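Local coordinates for cytolethal distending toxin subunit B (Escherichia coli, PDB 2F1N), which nicks DNA as the endonuclease subunit of a tripartite toxin, very probably causing the damage that arrests intoxicated cells at G2/M, at residues 34-44 and 82-93. Numbering follows the deposited sequence.
Sequences WNINVRQLISG and WNLSTNSRPQQV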
ATOM      1  N   TRP A  34      -6.895  13.849  -3.680  1.00 13.85           N
ATOM      2  CA  TRP A  34      -7.839  12.730  -3.835  1.00 14.38           C
ATOM      3  C   TRP A  34      -8.738  12.851  -5.061  1.00 14.12           C
ATOM      4  O   TRP A  34      -8.752  11.957  -5.891  1.00 13.28           O
ATOM      5  CB  TRP A  34      -8.687  12.537  -2.591  1.00 13.81           C
ATOM      6  CG  TRP A  34      -7.942  11.777  -1.533  1.00 13.81           C
ATOM      7  CD1 TRP A  34      -7.158  12.297  -0.503  1.00 10.83           C
ATOM      8  CD2 TRP A  34      -7.947  10.351  -1.353  1.00 13.46           C
ATOM      9  NE1 TRP A  34      -6.648  11.266   0.256  1.00 11.84           N
ATOM     10  CE2 TRP A  34      -7.134  10.069  -0.221  1.00 12.79           C
ATOM     11  CE3 TRP A  34      -8.519   9.286  -2.072  1.00  9.74           C
ATOM     12  CZ2 TRP A  34      -6.885   8.766   0.229  1.00 12.78           C
ATOM     13  CZ3 TRP A  34      -8.338   7.987  -1.582  1.00 11.74           C
ATOM     14  CH2 TRP A  34      -7.510   7.742  -0.457  1.00  9.97           C
ATOM     15  N   ASN A  35      -9.473  13.978  -5.188  1.00 14.67           N
ATOM     16  CA  ASN A  35     -10.522  14.070  -6.235  1.00 16.93           C
ATOM     17  C   ASN A  35      -9.978  14.143  -7.642  1.00 17.18           C
ATOM     18  O   ASN A  35     -10.653  13.702  -8.578  1.00 17.57           O
ATOM     19  CB  ASN A  35     -11.530  15.227  -6.016  1.00 17.09           C
ATOM     20  CG  ASN A  35     -12.824  15.081  -6.896  1.00 24.17           C
ATOM     21  OD1 ASN A  35     -13.433  13.996  -7.015  1.00 25.66           O
ATOM     22  ND2 ASN A  35     -13.245  16.201  -7.516  1.00 31.38           N
ATOM     23  N   ILE A  36      -8.754  14.662  -7.774  1.00 16.32           N
ATOM     24  CA  ILE A  36      -8.075  14.648  -9.075  1.00 18.11           C
ATOM     25  C   ILE A  36      -7.026  13.554  -9.224  1.00 16.46           C
ATOM     26  O   ILE A  36      -7.183  12.677 -10.061  1.00 16.98           O
ATOM     27  CB  ILE A  36      -7.475  16.052  -9.411  1.00 18.85           C
ATOM     28  CG1 ILE A  36      -8.514  17.130  -9.133  1.00 21.42           C
ATOM     29  CG2 ILE A  36      -6.972  16.083 -10.877  1.00 22.92           C
ATOM     30  CD1 ILE A  36      -9.680  17.105 -10.072  1.00 27.02           C
ATOM     31  N   ASN A  37      -5.983  13.576  -8.400  1.00 15.41           N
ATOM     32  CA  ASN A  37      -4.814  12.719  -8.637  1.00 15.52           C
ATOM     33  C   ASN A  37      -5.045  11.257  -8.290  1.00 14.70           C
ATOM     34  O   ASN A  37      -4.781  10.393  -9.103  1.00 15.55           O
ATOM     35  CB  ASN A  37      -3.589  13.261  -7.935  1.00 16.70           C
ATOM     36  CG  ASN A  37      -3.333  14.727  -8.303  1.00 22.40           C
ATOM     37  OD1 ASN A  37      -3.158  15.061  -9.492  1.00 30.05           O
ATOM     38  ND2 ASN A  37      -3.339  15.588  -7.322  1.00 21.86           N
ATOM     39  N   VAL A  38      -5.573  10.964  -7.105  1.00 12.38           N
ATOM     40  CA  VAL A  38      -5.915   9.553  -6.840  1.00 11.58           C
ATOM     41  C   VAL A  38      -6.986   9.018  -7.799  1.00 12.69           C
ATOM     42  O   VAL A  38      -6.877   7.876  -8.283  1.00 12.00           O
ATOM     43  CB  VAL A  38      -6.394   9.367  -5.352  1.00 10.93           C
ATOM     44  CG1 VAL A  38      -7.007   7.984  -5.200  1.00 12.10           C
ATOM     45  CG2 VAL A  38      -5.227   9.585  -4.329  1.00  9.93           C
ATOM     46  N   ARG A  39      -7.986   9.838  -8.088  1.00 12.79           N
ATOM     47  CA  ARG A  39      -9.035   9.455  -9.029  1.00 14.83           C
ATOM     48  C   ARG A  39      -8.472   9.014 -10.386  1.00 15.33           C
ATOM     49  O   ARG A  39      -8.892   8.001 -10.939  1.00 15.93           O
ATOM     50  CB  ARG A  39      -9.977  10.618  -9.235  1.00 15.65           C
ATOM     51  CG  ARG A  39     -11.066  10.268 -10.226  1.00 18.26           C
ATOM     52  CD  ARG A  39     -11.886  11.455 -10.638  1.00 21.98           C
ATOM     53  NE  ARG A  39     -12.853  11.838  -9.619  1.00 24.89           N
ATOM     54  CZ  ARG A  39     -14.108  11.360  -9.563  1.00 26.02           C
ATOM     55  NH1 ARG A  39     -14.508  10.463 -10.442  1.00 22.45           N
ATOM     56  NH2 ARG A  39     -14.948  11.781  -8.624  1.00 25.22           N
ATOM     57  N   GLN A  40      -7.515   9.783 -10.900  1.00 16.24           N
ATOM     58  CA  GLN A  40      -6.856   9.430 -12.161  1.00 18.21           C
ATOM     59  C   GLN A  40      -6.093   8.114 -12.117  1.00 17.83           C
ATOM     60  O   GLN A  40      -6.127   7.354 -13.092  1.00 17.73           O
ATOM     61  CB  GLN A  40      -5.975  10.600 -12.653  1.00 19.87           C
ATOM     62  CG  GLN A  40      -6.784  11.799 -13.347  1.00 27.26           C
ATOM     63  CD  GLN A  40      -8.324  11.820 -13.130  1.00 35.31           C
ATOM     64  OE1 GLN A  40      -8.868  12.757 -12.485  1.00 36.01           O
ATOM     65  NE2 GLN A  40      -9.028  10.824 -13.696  1.00 36.92           N
ATOM     66  N   LEU A  41      -5.428   7.821 -10.996  1.00 16.07           N
ATOM     67  CA  LEU A  41      -4.744   6.540 -10.854  1.00 15.92           C
ATOM     68  C   LEU A  41      -5.648   5.307 -10.864  1.00 16.52           C
ATOM     69  O   LEU A  41      -5.230   4.252 -11.396  1.00 15.87           O
ATOM     70  CB  LEU A  41      -3.901   6.522  -9.580  1.00 16.38           C
ATOM     71  CG  LEU A  41      -2.517   7.146  -9.526  1.00 20.92           C
ATOM     72  CD1 LEU A  41      -1.486   6.545 -10.506  1.00 21.56           C
ATOM     73  CD2 LEU A  41      -2.682   8.553  -9.843  1.00 29.62           C
ATOM     74  N   ILE A  42      -6.856   5.447 -10.287  1.00 15.56           N
ATOM     75  CA  ILE A  42      -7.802   4.330 -10.115  1.00 16.18           C
ATOM     76  C   ILE A  42      -8.968   4.240 -11.118  1.00 17.00           C
ATOM     77  O   ILE A  42      -9.876   3.391 -10.963  1.00 16.80           O
ATOM     78  CB  ILE A  42      -8.356   4.300  -8.662  1.00 16.08           C
ATOM     79  CG1 ILE A  42      -9.229   5.547  -8.380  1.00 17.73           C
ATOM     80  CG2 ILE A  42      -7.173   4.154  -7.671  1.00 18.15           C
ATOM     81  CD1 ILE A  42     -10.160   5.377  -7.245  1.00 24.07           C
ATOM     82  N   SER A  43      -8.922   5.076 -12.138  1.00 18.09           N
ATOM     83  CA  SER A  43      -9.989   5.054 -13.147  1.00 20.09           C
ATOM     84  C   SER A  43      -9.396   5.292 -14.529  1.00 21.13           C
ATOM     85  O   SER A  43      -8.202   5.561 -14.644  1.00 20.81           O
ATOM     86  CB  SER A  43     -11.136   6.023 -12.795  1.00 20.80           C
ATOM     87  OG  SER A  43     -10.727   7.345 -12.533  1.00 23.24           O
ATOM     88  N   GLY A  44     -10.211   5.172 -15.578  1.00 22.05           N
ATOM     89  CA  GLY A  44      -9.671   5.281 -16.937  1.00 23.62           C
ATOM     90  C   GLY A  44      -9.100   4.010 -17.537  1.00 23.71           C
ATOM     91  O   GLY A  44      -9.170   2.950 -16.945  1.00 23.73           O
ATOM     92  N   TRP A  82     -16.750   5.041  -2.348  1.00 11.02           N
ATOM     93  CA  TRP A  82     -16.518   6.296  -3.075  1.00 13.52           C
ATOM     94  C   TRP A  82     -17.117   6.126  -4.451  1.00 13.78           C
ATOM     95  O   TRP A  82     -16.619   5.363  -5.304  1.00 12.65           O
ATOM     96  CB  TRP A  82     -15.008   6.614  -3.120  1.00 13.10           C
ATOM     97  CG  TRP A  82     -14.608   7.942  -3.732  1.00 13.55           C
ATOM     98  CD1 TRP A  82     -15.390   9.074  -3.907  1.00 18.30           C
ATOM     99  CD2 TRP A  82     -13.307   8.264  -4.230  1.00 14.40           C
ATOM    100  NE1 TRP A  82     -14.628  10.077  -4.477  1.00 15.86           N
ATOM    101  CE2 TRP A  82     -13.343   9.611  -4.668  1.00 16.53           C
ATOM    102  CE3 TRP A  82     -12.094   7.554  -4.313  1.00 16.77           C
ATOM    103  CZ2 TRP A  82     -12.218  10.252  -5.232  1.00 17.35           C
ATOM    104  CZ3 TRP A  82     -10.943   8.212  -4.845  1.00 18.96           C
ATOM    105  CH2 TRP A  82     -11.036   9.550  -5.283  1.00 15.88           C
ATOM    106  N   ASN A  83     -18.235   6.839  -4.667  1.00 15.37           N
ATOM    107  CA  ASN A  83     -18.954   6.726  -5.947  1.00 17.32           C
ATOM    108  C   ASN A  83     -18.272   7.641  -6.941  1.00 18.51           C
ATOM    109  O   ASN A  83     -18.131   8.826  -6.668  1.00 18.67           O
ATOM    110  CB  ASN A  83     -20.435   7.121  -5.777  1.00 17.19           C
ATOM    111  CG  ASN A  83     -21.298   6.763  -7.006  1.00 23.59           C
ATOM    112  OD1 ASN A  83     -20.812   6.698  -8.122  1.00 28.75           O
ATOM    113  ND2 ASN A  83     -22.588   6.542  -6.782  1.00 28.94           N
ATOM    114  N   LEU A  84     -17.821   7.103  -8.072  1.00 18.97           N
ATOM    115  CA  LEU A  84     -16.963   7.873  -8.982  1.00 23.02           C
ATOM    116  C   LEU A  84     -17.723   8.372 -10.208  1.00 27.01           C
ATOM    117  O   LEU A  84     -17.271   9.294 -10.891  1.00 27.40           O
ATOM    118  CB  LEU A  84     -15.764   7.028  -9.447  1.00 22.35           C
ATOM    119  CG  LEU A  84     -14.748   6.608  -8.378  1.00 21.77           C
ATOM    120  CD1 LEU A  84     -13.671   5.728  -8.958  1.00 23.04           C
ATOM    121  CD2 LEU A  84     -14.095   7.863  -7.731  1.00 22.14           C
ATOM    122  N   SER A  85     -18.847   7.722 -10.509  1.00 30.99           N
ATOM    123  CA  SER A  85     -19.645   8.003 -11.724  1.00 36.07           C
ATOM    124  C   SER A  85     -20.740   6.963 -11.811  1.00 38.16           C
ATOM    125  O   SER A  85     -20.660   5.940 -11.149  1.00 38.41           O
ATOM    126  CB  SER A  85     -18.789   7.926 -13.007  1.00 36.48           C
ATOM    127  OG  SER A  85     -19.549   8.225 -14.190  1.00 39.18           O
ATOM    128  N   THR A  86     -21.781   7.236 -12.603  1.00 41.75           N
ATOM    129  CA  THR A  86     -22.794   6.210 -12.892  1.00 45.06           C
ATOM    130  C   THR A  86     -22.794   5.800 -14.372  1.00 46.54           C
ATOM    131  O   THR A  86     -23.833   5.409 -14.923  1.00 47.06           O
ATOM    132  CB  THR A  86     -24.227   6.623 -12.416  1.00 45.54           C
ATOM    133  OG1 THR A  86     -24.162   7.221 -11.110  1.00 48.69           O
ATOM    134  CG2 THR A  86     -25.090   5.376 -12.171  1.00 45.72           C
ATOM    135  N   ASN A  87     -21.618   5.891 -14.995  1.00 47.80           N
ATOM    136  CA  ASN A  87     -21.402   5.474 -16.378  1.00 49.36           C
ATOM    137  C   ASN A  87     -20.045   4.799 -16.469  1.00 49.44           C
ATOM    138  O   ASN A  87     -19.961   3.571 -16.592  1.00 49.67           O
ATOM    139  CB  ASN A  87     -21.448   6.666 -17.358  1.00 50.03           C
ATOM    140  CG  ASN A  87     -22.378   7.782 -16.898  1.00 52.44           C
ATOM    141  OD1 ASN A  87     -23.596   7.728 -17.122  1.00 54.88           O
ATOM    142  ND2 ASN A  87     -21.811   8.798 -16.246  1.00 53.96           N
ATOM    143  N   SER A  88     -18.993   5.623 -16.384  1.00 49.39           N
ATOM    144  CA  SER A  88     -17.603   5.188 -16.481  1.00 48.87           C
ATOM    145  C   SER A  88     -17.406   3.846 -15.788  1.00 47.90           C
ATOM    146  O   SER A  88     -17.639   3.733 -14.575  1.00 47.32           O
ATOM    147  CB  SER A  88     -16.668   6.246 -15.872  1.00 49.59           C
ATOM    148  OG  SER A  88     -16.860   6.386 -14.464  1.00 50.82           O
ATOM    149  N   ARG A  89     -16.964   2.860 -16.577  1.00 46.37           N
ATOM    150  CA  ARG A  89     -16.800   1.455 -16.178  1.00 44.75           C
ATOM    151  C   ARG A  89     -16.462   1.223 -14.704  1.00 42.94           C
ATOM    152  O   ARG A  89     -17.154   0.439 -14.041  1.00 44.10           O
ATOM    153  CB  ARG A  89     -15.776   0.754 -17.080  1.00 45.60           C
ATOM    154  N   PRO A  90     -15.425   1.893 -14.176  1.00 40.34           N
ATOM    155  CA  PRO A  90     -15.123   1.782 -12.743  1.00 36.82           C
ATOM    156  C   PRO A  90     -16.054   2.731 -11.949  1.00 33.69           C
ATOM    157  O   PRO A  90     -15.695   3.874 -11.716  1.00 32.45           O
ATOM    158  CB  PRO A  90     -13.643   2.193 -12.667  1.00 36.78           C
ATOM    159  CG  PRO A  90     -13.349   2.984 -13.896  1.00 39.13           C
ATOM    160  CD  PRO A  90     -14.491   2.804 -14.864  1.00 39.97           C
ATOM    161  N   GLN A  91     -17.244   2.250 -11.570  1.00 30.62           N
ATOM    162  CA  GLN A  91     -18.316   3.131 -11.075  1.00 27.31           C
ATOM    163  C   GLN A  91     -18.132   3.505  -9.588  1.00 24.90           C
ATOM    164  O   GLN A  91     -18.434   4.617  -9.160  1.00 22.68           O
ATOM    165  CB  GLN A  91     -19.688   2.474 -11.292  1.00 29.21           C
ATOM    166  CG  GLN A  91     -20.017   2.134 -12.768  1.00 30.83           C
ATOM    167  CD  GLN A  91     -21.469   1.669 -12.985  1.00 36.59           C
ATOM    168  OE1 GLN A  91     -22.154   2.169 -13.874  1.00 38.55           O
ATOM    169  NE2 GLN A  91     -21.918   0.698 -12.188  1.00 37.90           N
ATOM    170  N   GLN A  92     -17.652   2.574  -8.785  1.00 21.99           N
ATOM    171  CA  GLN A  92     -17.365   2.908  -7.382  1.00 21.61           C
ATOM    172  C   GLN A  92     -16.105   2.204  -6.916  1.00 19.45           C
ATOM    173  O   GLN A  92     -15.742   1.131  -7.424  1.00 18.61           O
ATOM    174  CB  GLN A  92     -18.504   2.487  -6.471  1.00 22.52           C
ATOM    175  CG  GLN A  92     -19.855   3.110  -6.782  1.00 28.88           C
ATOM    176  CD  GLN A  92     -20.829   2.923  -5.636  1.00 34.51           C
ATOM    177  OE1 GLN A  92     -21.371   3.906  -5.100  1.00 38.35           O
ATOM    178  NE2 GLN A  92     -21.059   1.668  -5.259  1.00 30.92           N
ATOM    179  N   VAL A  93     -15.464   2.767  -5.903  1.00 17.03           N
ATOM    180  CA  VAL A  93     -14.304   2.083  -5.338  1.00 13.95           C
ATOM    181  C   VAL A  93     -14.457   2.061  -3.817  1.00 13.47           C
ATOM    182  O   VAL A  93     -15.227   2.865  -3.254  1.00 13.32           O
ATOM    183  CB  VAL A  93     -12.947   2.733  -5.752  1.00 14.56           C
ATOM    184  CG1 VAL A  93     -12.642   2.544  -7.288  1.00 13.83           C
ATOM    185  CG2 VAL A  93     -12.850   4.198  -5.275  1.00 13.72           C
TER
HETATM  186  O   HOH W   1     -15.097  12.782  -5.393  1.00 36.74           O
HETATM  187  O   HOH W   2     -17.686  11.223  -8.066  1.00 30.85           O
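Trp82 pushes the outer end of its indole against one side of helix 31-42. CZ3 of Trp82 lies 3.8 Å from CE3 of Trp34, and the two six-membered rings form an offset edge-to-face pair with planes at 69°. The edge belongs to Trp34 and the face to Trp82. The rim of Trp82 also meets the helix backbone, with CH2 3.4 Å from the carbonyl O of Trp34, while CG1 of Val38 sits at the same rim. On the other strand of the hairpin, CG2 of Val93 is 3.5 Å from CD1 of Ile42. CD1 of Ile42 also touches CZ3 of Trp82 and CD1 of Leu84. Ile42 reaches these side chains with CG1 between its backbone N and carbonyl carbon. Within its own segment, Leu84 places CD2 over the centre of one face of Trp82.

The hairpin of strands 78-83 and 92-98 belongs to one of the two mixed sheets of the DNase I-like fold, and the helix packs on this sheet. Trp34 extends the packing to Ile95, Phe97 and Val112, and its NE1 bonds to the O of Ala56.

The outer side is polar and watery. Arg39 NH1 donates to Leu84 O at 3.0 Å, nearly straight at 164°, in the carbonyl plane and on a lone pair. The chain of Arg39 runs extended and then bends at chi3 (-77°), which leaves the guanidinium beside Asn35 of its own helix. CD2 of Leu84 lies over one of its faces. NH2 of Arg39 bonds to Asn35 OD1 at 3.1 Å, which helps fix the rotation of the group. One water joins Asn35 OD1 to Trp82 NE1, and another joins Arg39 NH2 to Asn83 O. Past the helix, the contact thins to CB of Ser43 against CG of Pro90, 3.9 Å apart.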